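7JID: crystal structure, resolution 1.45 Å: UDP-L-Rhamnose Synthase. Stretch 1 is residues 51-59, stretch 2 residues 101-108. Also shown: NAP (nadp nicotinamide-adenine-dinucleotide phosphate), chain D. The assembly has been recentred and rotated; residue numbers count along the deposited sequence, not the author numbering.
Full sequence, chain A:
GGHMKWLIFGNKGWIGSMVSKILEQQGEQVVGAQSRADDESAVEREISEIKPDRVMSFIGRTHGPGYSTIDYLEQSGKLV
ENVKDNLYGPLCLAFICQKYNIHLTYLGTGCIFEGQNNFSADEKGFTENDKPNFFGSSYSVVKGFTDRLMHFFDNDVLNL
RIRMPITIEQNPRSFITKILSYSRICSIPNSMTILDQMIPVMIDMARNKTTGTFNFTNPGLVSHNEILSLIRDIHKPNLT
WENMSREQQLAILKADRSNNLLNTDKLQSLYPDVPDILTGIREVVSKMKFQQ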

ATOM      1  N   LYS A  51       4.716  25.564 -10.649  1.00 20.62           N
ATOM      2  CA  LYS A  51       4.467  26.402  -9.449  1.00 21.27           C
ATOM      3  C   LYS A  51       2.966  26.639  -9.322  1.00 21.06           C
ATOM      4  O   LYS A  51       2.483  27.766  -9.279  1.00 18.43           O
ATOM      5  CB  LYS A  51       5.261  27.710  -9.571  1.00 25.48           C
ATOM      6  CG  LYS A  51       6.742  27.461  -9.833  1.00 29.03           C
ATOM      7  CD  LYS A  51       7.606  28.687 -10.001  1.00 32.01           C
ATOM      8  CE  LYS A  51       9.043  28.313 -10.308  1.00 37.15           C
ATOM      9  NZ  LYS A  51       9.773  27.908  -9.083  1.00 39.69           N
ATOM     10  N   PRO A  52       2.144  25.577  -9.265  1.00 17.61           N
ATOM     11  CA  PRO A  52       0.702  25.771  -9.180  1.00 15.51           C
ATOM     12  C   PRO A  52       0.349  26.305  -7.791  1.00 13.89           C
ATOM     13  O   PRO A  52       1.083  26.073  -6.859  1.00 16.33           O
ATOM     14  CB  PRO A  52       0.135  24.352  -9.330  1.00 15.41           C
ATOM     15  CG  PRO A  52       1.252  23.486  -8.770  1.00 15.01           C
ATOM     16  CD  PRO A  52       2.545  24.161  -9.210  1.00 17.39           C
ATOM     17  N   ASP A  53      -0.810  26.972  -7.689  1.00 15.92           N
ATOM     18  CA  ASP A  53      -1.397  27.434  -6.412  1.00 14.55           C
ATOM     19  C   ASP A  53      -2.165  26.292  -5.741  1.00 13.26           C
ATOM     20  O   ASP A  53      -2.243  26.271  -4.521  1.00 13.47           O
ATOM     21  CB  ASP A  53      -2.329  28.625  -6.651  1.00 15.71           C
ATOM     22  CG  ASP A  53      -1.596  29.805  -7.283  1.00 17.74           C
ATOM     23  OD1 ASP A  53      -0.728  30.324  -6.597  1.00 24.55           O
ATOM     24  OD2 ASP A  53      -1.847  30.096  -8.462  1.00 17.97           O
ATOM     25  N   ARG A  54      -2.652  25.371  -6.559  1.00 13.54           N
ATOM     26  CA  ARG A  54      -3.458  24.229  -6.068  1.00 13.03           C
ATOM     27  C   ARG A  54      -3.085  23.022  -6.906  1.00 12.50           C
ATOM     28  O   ARG A  54      -2.954  23.160  -8.148  1.00 13.83           O
ATOM     29  CB  ARG A  54      -4.957  24.505  -6.209  1.00 13.16           C
ATOM     30  CG  ARG A  54      -5.526  25.670  -5.408  1.00 13.30           C
ATOM     31  CD  ARG A  54      -5.319  25.560  -3.902  1.00 12.75           C
ATOM     32  NE  ARG A  54      -6.007  26.685  -3.271  1.00 13.88           N
ATOM     33  CZ  ARG A  54      -5.441  27.887  -3.061  1.00 15.44           C
ATOM     34  NH1 ARG A  54      -4.183  28.087  -3.422  1.00 16.25           N
ATOM     35  NH2 ARG A  54      -6.155  28.878  -2.547  1.00 14.67           N
ATOM     36  N   VAL A  55      -3.050  21.853  -6.277  1.00 13.27           N
ATOM     37  CA  VAL A  55      -2.963  20.556  -6.994  1.00 13.40           C
ATOM     38  C   VAL A  55      -4.211  19.739  -6.641  1.00 12.09           C
ATOM     39  O   VAL A  55      -4.637  19.761  -5.485  1.00 11.40           O
ATOM     40  CB  VAL A  55      -1.658  19.831  -6.628  1.00 13.70           C
ATOM     41  CG1 VAL A  55      -1.564  18.471  -7.293  1.00 14.18           C
ATOM     42  CG2 VAL A  55      -0.447  20.691  -7.005  1.00 14.21           C
ATOM     43  N   MET A  56      -4.739  19.050  -7.623  1.00 11.61           N
ATOM     44  CA  MET A  56      -5.861  18.104  -7.358  1.00 12.56           C
ATOM     45  C   MET A  56      -5.551  16.757  -7.983  1.00 11.46           C
ATOM     46  O   MET A  56      -4.964  16.694  -9.058  1.00 12.58           O
ATOM     47  CB  MET A  56      -7.204  18.621  -7.875  1.00 11.98           C
ATOM     48  CG  MET A  56      -7.490  20.089  -7.529  1.00 12.37           C
ATOM     49  SD  MET A  56      -9.180  20.626  -7.946  1.00 12.57           S
ATOM     50  CE  MET A  56      -9.999  20.062  -6.454  1.00 12.85           C
ATOM     51  N   SER A  57      -6.001  15.714  -7.298  1.00 11.32           N
ATOM     52  CA  SER A  57      -5.827  14.304  -7.689  1.00 10.41           C
ATOM     53  C   SER A  57      -7.205  13.682  -7.965  1.00  9.69           C
ATOM     54  O   SER A  57      -7.983  13.470  -7.006  1.00  8.84           O
ATOM     55  CB  SER A  57      -5.091  13.513  -6.651  1.00 10.55           C
ATOM     56  OG  SER A  57      -4.968  12.154  -7.080  1.00 11.37           O
ATOM     57  N   PHE A  58      -7.439  13.333  -9.217  1.00  9.96           N
ATOM     58  CA  PHE A  58      -8.617  12.554  -9.676  1.00 10.77           C
ATOM     59  C   PHE A  58      -8.163  11.259 -10.310  1.00 10.74           C
ATOM     60  O   PHE A  58      -8.673  10.921 -11.380  1.00 11.94           O
ATOM     61  CB  PHE A  58      -9.496  13.406 -10.584  1.00 11.69           C
ATOM     62  CG  PHE A  58      -9.898  14.697  -9.935  1.00 11.82           C
ATOM     63  CD1 PHE A  58     -10.677  14.694  -8.794  1.00 12.88           C
ATOM     64  CD2 PHE A  58      -9.401  15.912 -10.392  1.00 12.16           C
ATOM     65  CE1 PHE A  58     -11.013  15.867  -8.136  1.00 14.35           C
ATOM     66  CE2 PHE A  58      -9.767  17.087  -9.752  1.00 12.53           C
ATOM     67  CZ  PHE A  58     -10.529  17.065  -8.613  1.00 13.35           C
ATOM     68  N   ILE A  59      -7.200  10.601  -9.676  1.00 10.41           N
ATOM     69  CA  ILE A  59      -6.556   9.413 -10.280  1.00 10.59           C
ATOM     70  C   ILE A  59      -7.031   8.174  -9.525  1.00 10.24           C
ATOM     71  O   ILE A  59      -7.344   8.226  -8.318  1.00 10.35           O
ATOM     72  CB  ILE A  59      -5.023   9.472 -10.317  1.00 10.47           C
ATOM     73  CG1 ILE A  59      -4.429   9.351  -8.911  1.00  9.87           C
ATOM     74  CG2 ILE A  59      -4.563  10.722 -11.066  1.00 11.80           C
ATOM     75  CD1 ILE A  59      -2.922   9.351  -8.845  1.00 11.30           C
TER
HETATM   76  PA  NAP D 302     -11.426   7.494 -14.534  1.00 15.50           P
HETATM   77  O1A NAP D 302     -12.342   8.063 -15.593  1.00 16.57           O
HETATM   78  O2A NAP D 302     -10.831   6.136 -14.749  1.00 18.01           O
HETATM   79  O5B NAP D 302     -10.313   8.609 -14.385  1.00 14.51           O
HETATM   80  C5B NAP D 302      -9.079   8.317 -13.728  1.00 14.48           C
HETATM   81  C4B NAP D 302      -7.883   9.064 -14.298  1.00 14.67           C
HETATM   82  O4B NAP D 302      -6.722   8.865 -13.503  1.00 15.00           O
HETATM   83  C3B NAP D 302      -7.602   8.547 -15.702  1.00 15.63           C
HETATM   84  O3B NAP D 302      -7.507   9.757 -16.491  1.00 15.53           O
HETATM   85  C2B NAP D 302      -6.258   7.850 -15.534  1.00 14.92           C
HETATM   86  O2B NAP D 302      -5.468   8.120 -16.652  1.00 17.56           O
HETATM   87  C1B NAP D 302      -5.623   8.549 -14.334  1.00 13.56           C
HETATM   88  N9A NAP D 302      -4.585   7.854 -13.596  1.00 12.99           N
HETATM   89  C8A NAP D 302      -4.679   6.678 -12.993  1.00 10.96           C
HETATM   90  N7A NAP D 302      -3.538   6.374 -12.372  1.00 10.32           N
HETATM   91  C5A NAP D 302      -2.687   7.384 -12.597  1.00 10.79           C
HETATM   92  C6A NAP D 302      -1.343   7.632 -12.246  1.00 10.93           C
HETATM   93  N6A NAP D 302      -0.696   6.742 -11.530  1.00  9.79           N
HETATM   94  N1A NAP D 302      -0.791   8.809 -12.704  1.00  9.96           N
HETATM   95  C2A NAP D 302      -1.523   9.675 -13.417  1.00 11.74           C
HETATM   96  N3A NAP D 302      -2.797   9.518 -13.810  1.00 11.74           N
HETATM   97  C4A NAP D 302      -3.393   8.371 -13.385  1.00 10.91           C
HETATM   98  O3  NAP D 302     -12.049   7.417 -13.051  1.00 16.90           O
HETATM   99  PN  NAP D 302     -12.951   8.543 -12.304  1.00 15.32           P
HETATM  100  O1N NAP D 302     -14.200   7.732 -12.002  1.00 17.55           O
HETATM  101  O2N NAP D 302     -12.921   9.894 -12.884  1.00 16.32           O
HETATM  102  O5D NAP D 302     -12.221   8.564 -10.899  1.00 20.82           O
HETATM  103  C5D NAP D 302     -11.214   9.428 -10.392  1.00 25.98           C
HETATM  104  C4D NAP D 302     -10.553   8.717  -9.173  1.00 22.82           C
HETATM  105  O4D NAP D 302     -10.737   9.530  -8.058  1.00 29.74           O
HETATM  106  C3D NAP D 302     -11.294   7.427  -8.895  1.00 24.84           C
HETATM  107  O3D NAP D 302     -10.598   6.569  -7.914  1.00 32.04           O
HETATM  108  C2D NAP D 302     -12.588   8.161  -8.470  1.00 24.44           C
HETATM  109  O2D NAP D 302     -13.598   7.440  -7.751  1.00 22.24           O
HETATM  110  C1D NAP D 302     -12.076   9.287  -7.611  1.00 23.23           C
HETATM  111  P2B NAP D 302      -4.890   6.947 -17.551  1.00 20.22           P
HETATM  112  O1X NAP D 302      -5.955   6.442 -18.425  1.00 23.70           O
HETATM  113  O2X NAP D 302      -3.899   7.817 -18.348  1.00 22.85           O
HETATM  114  O3X NAP D 302      -4.217   5.828 -16.749  1.00 18.78           O
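Stretch 2 101-108: NIHLTYLG

Stretch 2 lies alongside stretch 1 as a neighbouring strand running the same way. The N-to-C axes of strand 54-57 and of the strand that ends the second stretch, reaching Gly108 and continuing later in the chain, differ by 14° and approach to 4.6 Å, so the pairing is parallel. The register follows from the CA positions: Val55 CA lies 4.8 Å from Leu104 CA, Met56 CA 4.6 Å from Thr105 CA, and Ser57 CA 4.9 Å from Tyr106 CA. Beyond the last bridge the chains diverge slightly, Phe58 CA and Leu107 CA being 5.7 Å apart. Before the strand, Asn101 has positive phi (57°) and closes a helix with a Schellman motif; from Ile102 (phi/psi -112/125) the backbone is extended.

Four backbone hydrogen bonds fix this register. Val55 N donates to His103 O (3.0 Å, 173° at the hydrogen) and Thr105 N to Val55 O (3.0 Å, 165°); two residues on, Ser57 N donates to Thr105 O (2.8 Å, 156°) and Leu107 N to Ser57 O (3.1 Å, 164°). Val55 and Ser57 thus each use both N and O, bonding to the residues before and after their partner, as parallel pairing requires. Two CA-H...O contacts supplement the ladder, Leu104 CA to Val55 O and Met56 CA to Thr105 O, both at 3.3 Å.

Side chains alternate between the sheet faces. On the face carrying Val55, Ser57, Leu104 and Tyr106, Val55 CG1 packs 3.7 Å from Leu104 CD1, while Ser57 OG comes 4.2 Å from Tyr106 CD1, at the edge of the ring. On the face of Met56 and Thr105, the methionine (chi1 m, chi2 t, chi3 p) brings CE within 3.6 Å of Thr105 CB.

Apolar contacts continue at both ends of the pairing. Ile102 points its CA-to-CB bond toward stretch 1 and has the largest area covered by it, 80 Å²; its CG2 is 3.9 Å from Val55 CG2, and its CD1 is 4.0 Å from Pro52 CG. At the other end, Leu107 also points toward stretch 1. Phe58 starts away from stretch 2, but its ring returns, placing CD1 3.5 Å from Leu107 CD2, which lies at the ring edge.

Water completes the polar contacts. Where Asp53 O and His103 N stand 4.3 Å apart, too far for a direct bond, water 1 bridges them, donating to Asp53 O (2.7 Å from its O) and accepting from His103 N (2.9 Å from its O). The O atom of water 2 links Val55 O (2.9 Å), His103 ND1 (2.8 Å) and Thr105 OG1 (2.8 Å), so a carbonyl already bonded to Thr105 N gains a second donor.

The cofactor NAP lies at the C-terminal end of this pairing: its C5D is 3.1 Å from Phe58 O, and its O4D is 3.5 Å from Leu107 O.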

ATOM      1  N   ASN A 101       4.621  23.121   0.043  1.00 19.05           N
ATOM      2  CA  ASN A 101       3.578  23.925   0.748  1.00 21.87           C
ATOM      3  C   ASN A 101       2.471  24.289  -0.238  1.00 19.74           C
ATOM      4  O   ASN A 101       1.984  25.449  -0.218  1.00 18.70           O
ATOM      5  CB  ASN A 101       4.164  25.208   1.365  1.00 25.17           C
ATOM      6  CG  ASN A 101       5.102  24.938   2.522  1.00 32.31           C
ATOM      7  OD1 ASN A 101       6.282  25.291   2.469  1.00 42.75           O
ATOM      8  ND2 ASN A 101       4.589  24.325   3.577  1.00 38.19           N
ATOM      9  N   ILE A 102       2.077  23.350  -1.107  1.00 15.96           N
ATOM     10  CA  ILE A 102       0.990  23.579  -2.092  1.00 15.98           C
ATOM     11  C   ILE A 102      -0.198  22.697  -1.680  1.00 13.57           C
ATOM     12  O   ILE A 102      -0.009  21.497  -1.472  1.00 15.65           O
ATOM     13  CB  ILE A 102       1.384  23.312  -3.553  1.00 15.04           C
ATOM     14  CG1 ILE A 102       2.587  24.159  -4.002  1.00 16.99           C
ATOM     15  CG2 ILE A 102       0.181  23.582  -4.421  1.00 15.43           C
ATOM     16  CD1 ILE A 102       3.153  23.727  -5.307  1.00 17.70           C
ATOM     17  N   HIS A 103      -1.353  23.313  -1.497  1.00 12.12           N
ATOM     18  CA  HIS A 103      -2.564  22.573  -1.066  1.00 12.58           C
ATOM     19  C   HIS A 103      -2.882  21.477  -2.090  1.00 10.37           C
ATOM     20  O   HIS A 103      -2.919  21.762  -3.292  1.00 12.17           O
ATOM     21  CB  HIS A 103      -3.718  23.553  -0.900  1.00 12.36           C
ATOM     22  CG  HIS A 103      -4.989  22.898  -0.502  1.00 13.25           C
ATOM     23  ND1 HIS A 103      -5.805  22.263  -1.412  1.00 13.73           N
ATOM     24  CD2 HIS A 103      -5.546  22.760   0.709  1.00 13.37           C
ATOM     25  CE1 HIS A 103      -6.823  21.730  -0.753  1.00 14.41           C
ATOM     26  NE2 HIS A 103      -6.705  22.032   0.548  1.00 12.68           N
ATOM     27  N   LEU A 104      -3.168  20.266  -1.604  1.00 11.20           N
ATOM     28  CA  LEU A 104      -3.564  19.106  -2.437  1.00 10.62           C
ATOM     29  C   LEU A 104      -4.984  18.708  -2.053  1.00 10.01           C
ATOM     30  O   LEU A 104      -5.230  18.514  -0.868  1.00  9.88           O
ATOM     31  CB  LEU A 104      -2.613  17.946  -2.198  1.00 10.13           C
ATOM     32  CG  LEU A 104      -2.978  16.612  -2.868  1.00  9.14           C
ATOM     33  CD1 LEU A 104      -2.968  16.753  -4.376  1.00 10.05           C
ATOM     34  CD2 LEU A 104      -1.991  15.564  -2.427  1.00 10.48           C
ATOM     35  N   THR A 105      -5.829  18.558  -3.060  1.00 10.01           N
ATOM     36  CA  THR A 105      -7.125  17.856  -2.938  1.00 10.50           C
ATOM     37  C   THR A 105      -6.932  16.448  -3.499  1.00  9.60           C
ATOM     38  O   THR A 105      -6.669  16.323  -4.680  1.00 10.48           O
ATOM     39  CB  THR A 105      -8.268  18.600  -3.636  1.00 10.90           C
ATOM     40  OG1 THR A 105      -8.311  19.956  -3.159  1.00 11.66           O
ATOM     41  CG2 THR A 105      -9.588  17.914  -3.370  1.00 11.01           C
ATOM     42  N   TYR A 106      -7.157  15.460  -2.648  1.00  9.78           N
ATOM     43  CA  TYR A 106      -7.185  14.033  -3.016  1.00 10.27           C
ATOM     44  C   TYR A 106      -8.645  13.564  -3.029  1.00  9.26           C
ATOM     45  O   TYR A 106      -9.279  13.538  -2.001  1.00  8.50           O
ATOM     46  CB  TYR A 106      -6.308  13.210  -2.072  1.00  9.26           C
ATOM     47  CG  TYR A 106      -6.592  11.734  -2.142  1.00  8.96           C
ATOM     48  CD1 TYR A 106      -6.293  11.008  -3.294  1.00  8.70           C
ATOM     49  CD2 TYR A 106      -7.113  11.087  -1.053  1.00  8.36           C
ATOM     50  CE1 TYR A 106      -6.584   9.659  -3.363  1.00  8.95           C
ATOM     51  CE2 TYR A 106      -7.413   9.731  -1.105  1.00  8.79           C
ATOM     52  CZ  TYR A 106      -7.097   9.021  -2.250  1.00  9.06           C
ATOM     53  OH  TYR A 106      -7.399   7.691  -2.384  1.00  9.84           O
ATOM     54  N   LEU A 107      -9.142  13.170  -4.193  1.00  9.40           N
ATOM     55  CA  LEU A 107     -10.507  12.574  -4.280  1.00 10.80           C
ATOM     56  C   LEU A 107     -10.399  11.088  -3.974  1.00 11.02           C
ATOM     57  O   LEU A 107      -9.826  10.346  -4.800  1.00 10.89           O
ATOM     58  CB  LEU A 107     -11.131  12.817  -5.644  1.00 12.22           C
ATOM     59  CG  LEU A 107     -12.650  12.578  -5.674  1.00 14.15           C
ATOM     60  CD1 LEU A 107     -13.386  13.371  -4.612  1.00 14.79           C
ATOM     61  CD2 LEU A 107     -13.208  12.935  -7.045  1.00 17.09           C
ATOM     62  N   GLY A 108     -10.758  10.712  -2.736  1.00  9.74           N
ATOM     63  CA  GLY A 108     -10.722   9.319  -2.269  1.00 10.03           C
ATOM     64  C   GLY A 108     -12.094   8.681  -2.349  1.00  9.80           C
ATOM     65  O   GLY A 108     -12.886   8.946  -3.246  1.00  9.60           O
TER
HETATM   66  O   HOH W   1      -1.425  26.180  -1.930  1.00 17.71           O
HETATM   67  O   HOH W   2      -6.366  21.667  -4.132  1.00 12.65           O
HETATM   68  O   HOH W   3      -7.291  10.558  -6.605  1.00 11.48           O